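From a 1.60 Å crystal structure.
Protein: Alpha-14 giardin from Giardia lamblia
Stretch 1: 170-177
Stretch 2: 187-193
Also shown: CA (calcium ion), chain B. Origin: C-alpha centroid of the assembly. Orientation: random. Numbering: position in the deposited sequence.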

# COMPACT_ATOMS: atom_id res chain seq x y z
N VAL A 170 -18.82 17.09 14.90
CA VAL A 170 -20.25 17.28 14.78
C VAL A 170 -20.70 17.04 13.33
O VAL A 170 -21.71 16.37 13.07
CB VAL A 170 -20.66 18.68 15.29
CG1 VAL A 170 -22.09 18.97 14.97
CG2 VAL A 170 -20.40 18.75 16.81
N LEU A 171 -19.92 17.58 12.39
CA LEU A 171 -20.22 17.44 10.97
C LEU A 171 -20.14 15.98 10.47
O LEU A 171 -21.03 15.53 9.73
CB LEU A 171 -19.30 18.34 10.15
CG LEU A 171 -19.61 19.84 10.31
CD1 LEU A 171 -18.47 20.65 9.73
CD2 LEU A 171 -20.93 20.19 9.65
N VAL A 172 -19.11 15.27 10.90
CA VAL A 172 -18.98 13.88 10.46
C VAL A 172 -20.03 12.95 11.10
O VAL A 172 -20.53 12.03 10.45
CB VAL A 172 -17.54 13.32 10.56
CG1 VAL A 172 -17.16 12.83 11.97
CG2 VAL A 172 -17.38 12.19 9.51
N ARG A 173 -20.38 13.23 12.35
CA ARG A 173 -21.50 12.52 12.97
C ARG A 173 -22.80 12.74 12.20
O ARG A 173 -23.54 11.79 11.94
CB ARG A 173 -21.67 12.92 14.44
CG ARG A 173 -22.89 12.29 15.09
CD ARG A 173 -22.73 10.78 15.27
NE ARG A 173 -23.71 10.24 16.22
CZ ARG A 173 -23.62 9.04 16.79
NH1 ARG A 173 -22.62 8.22 16.49
NH2 ARG A 173 -24.55 8.65 17.65
N LYS A 174 -23.07 13.99 11.83
CA LYS A 174 -24.24 14.30 11.01
C LYS A 174 -24.25 13.49 9.71
O LYS A 174 -25.25 12.87 9.35
CB LYS A 174 -24.29 15.81 10.73
CG LYS A 174 -25.53 16.31 9.99
CD LYS A 174 -25.35 16.26 8.48
CE LYS A 174 -26.67 16.45 7.74
NZ LYS A 174 -26.49 16.44 6.25
N ALA A 175 -23.10 13.45 9.05
CA ALA A 175 -22.95 12.70 7.81
C ALA A 175 -23.18 11.20 8.02
O ALA A 175 -23.83 10.54 7.22
CB ALA A 175 -21.57 12.97 7.22
N ILE A 176 -22.64 10.66 9.12
CA ILE A 176 -22.80 9.24 9.43
C ILE A 176 -24.27 8.88 9.70
O ILE A 176 -24.73 7.79 9.35
CB ILE A 176 -21.88 8.88 10.60
CG1 ILE A 176 -20.42 8.82 10.11
CG2 ILE A 176 -22.32 7.56 11.26
CD1 ILE A 176 -19.37 8.76 11.23
N GLU A 177 -25.00 9.82 10.29
CA GLU A 177 -26.38 9.56 10.67
C GLU A 177 -27.34 9.48 9.50
O GLU A 177 -28.35 8.76 9.58
CB GLU A 177 -26.88 10.56 11.71
CG GLU A 177 -26.31 10.29 13.08
CD GLU A 177 -26.94 11.12 14.18
OE1 GLU A 177 -28.12 11.52 14.05
OE2 GLU A 177 -26.27 11.37 15.19
CA CA B . -24.73 10.45 5.15
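Stretch 2 (187-193) STWIRIF

Stretch 2 is helical throughout, like stretch 1, and belongs to a helix that begins before Ser187 and continues past Phe193. Its backbone hydrogen bonds follow the usual i to i+4 pattern: Arg191 N to Ser187 O at 2.9 Å, Ile192 N to Thr188 O at 3.1 Å and Phe193 N to Trp189 O at 3.0 Å. The two helix axes come within 9.6 Å of each other, and their N-to-C directions differ by 127°, with a signed crossing angle of -127°. The helices therefore run more against each other than along each other but cross steeply, so the contact is compact: 330 Å² is buried, counting both sides. The backbones are nearest where Val172 CA and Thr188 CA lie 6.3 Å apart, a spacing that the small side chain of Thr188, directed toward stretch 1, can accommodate.

No direct hydrogen bond joins the two stretches, and packing is mostly apolar. At the crossing, the methyl group of Thr188 rests on the first helix, with CG2 3.8 Å from Leu171 CB and 3.7 Å from Val172 N. The beta-branched Val172 is buried and contacts three residues of stretch 2. Besides meeting Thr188, its CB lies 3.7 Å from Ile192 CD1. Ile192 has chi1 m and chi2 t, and its CA-to-CB bond points toward stretch 1; its flexible aliphatic chain carries a methyl group to the valine.

Trp189 has the most area covered by the opposing stretch of any residue here. Its CA-to-CB bond points sideways, but the large indole, with chi1 at -76° and chi2 at 114°, brings its end nearer to the first helix. Val172 CG2 lies over one face of the six-membered ring, 3.9 Å from the ring centroid and 18° off the normal, which is a CH-pi contact; the closest ring atom to this methyl is Trp189 CZ3, at 3.8 Å. Ala175 CB approaches Trp189 NE1 to 3.6 Å, and Ile176 CG1 lies 3.7 Å from Trp189 CH2. The small alanine takes up little room beside the broad ring system, while the longer isoleucine supplies a methylene against its far end. Trp189 NE1 is hydrogen-bonded elsewhere in the structure, so its polar group is satisfied although the residue is buried.

Toward the exposed margin, Arg191 extends through t rotamers at chi1 and chi2 before turning at chi3 (p). Its NH2 comes within 3.5 Å of Leu171 CD1, which sits at the edge of the guanidinium, near its plane. A long side chain with a charged end suits this position, where it can pack beside leucine while leaving the centre of the contact apolar.

The polar link is indirect. A water donates a hydrogen bond to Leu171 O at 2.9 Å and is also hydrogen-bonded to Thr188 OG1 at 2.8 Å. Threonine is thus well suited to its place, its methyl packing against the first helix while its hydroxyl reaches the bridging water. Nearby, Ala175 O binds the calcium ion CA at 2.3 Å, a backbone ligand that needs no particular side chain.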

# COMPACT_ATOMS: atom_id res chain seq x y z
N SER A 187 -17.95 17.59 1.31
CA SER A 187 -16.84 18.37 1.83
C SER A 187 -16.31 17.89 3.18
O SER A 187 -15.11 17.89 3.40
CB SER A 187 -17.20 19.87 1.87
OG SER A 187 -18.24 20.11 2.79
N THR A 188 -17.20 17.48 4.08
CA THR A 188 -16.79 16.97 5.40
C THR A 188 -15.91 15.73 5.26
O THR A 188 -14.82 15.62 5.86
CB THR A 188 -18.03 16.62 6.23
OG1 THR A 188 -18.84 17.80 6.36
CG2 THR A 188 -17.65 16.08 7.59
N TRP A 189 -16.38 14.78 4.46
CA TRP A 189 -15.65 13.53 4.31
C TRP A 189 -14.28 13.75 3.68
O TRP A 189 -13.29 13.15 4.10
CB TRP A 189 -16.44 12.56 3.47
CG TRP A 189 -17.61 11.89 4.17
CD1 TRP A 189 -18.94 12.05 3.87
CD2 TRP A 189 -17.55 10.93 5.24
NE1 TRP A 189 -19.71 11.23 4.68
CE2 TRP A 189 -18.88 10.57 5.56
CE3 TRP A 189 -16.49 10.37 5.98
CZ2 TRP A 189 -19.19 9.64 6.57
CZ3 TRP A 189 -16.79 9.45 6.99
CH2 TRP A 189 -18.13 9.10 7.28
N ILE A 190 -14.24 14.59 2.65
CA ILE A 190 -12.98 14.83 1.96
C ILE A 190 -11.99 15.62 2.81
O ILE A 190 -10.83 15.29 2.90
CB ILE A 190 -13.20 15.49 0.57
CG1 ILE A 190 -14.12 14.62 -0.30
CG2 ILE A 190 -11.86 15.76 -0.13
CD1 ILE A 190 -13.60 13.19 -0.57
N ARG A 191 -12.49 16.66 3.48
CA ARG A 191 -11.62 17.46 4.32
C ARG A 191 -10.94 16.59 5.40
O ARG A 191 -9.73 16.65 5.58
CB ARG A 191 -12.40 18.63 4.95
CG ARG A 191 -11.54 19.47 5.87
CD ARG A 191 -12.25 20.73 6.39
NE ARG A 191 -13.42 20.44 7.22
CZ ARG A 191 -14.67 20.48 6.79
NH1 ARG A 191 -14.94 20.80 5.54
NH2 ARG A 191 -15.66 20.20 7.63
N ILE A 192 -11.73 15.77 6.08
CA ILE A 192 -11.17 14.97 7.16
C ILE A 192 -10.21 13.92 6.60
O ILE A 192 -9.05 13.83 7.01
CB ILE A 192 -12.27 14.30 7.98
CG1 ILE A 192 -13.12 15.38 8.71
CG2 ILE A 192 -11.65 13.35 8.99
CD1 ILE A 192 -14.43 14.84 9.29
N PHE A 193 -10.69 13.13 5.65
CA PHE A 193 -9.90 11.98 5.24
C PHE A 193 -8.74 12.32 4.31
O PHE A 193 -7.72 11.59 4.29
CB PHE A 193 -10.80 10.89 4.66
CG PHE A 193 -11.56 10.13 5.71
CD1 PHE A 193 -12.67 10.70 6.36
CD2 PHE A 193 -11.16 8.83 6.09
CE1 PHE A 193 -13.35 10.00 7.37
CE2 PHE A 193 -11.85 8.14 7.09
CZ PHE A 193 -12.93 8.70 7.71
O HOH W 1 -21.35 16.86 7.16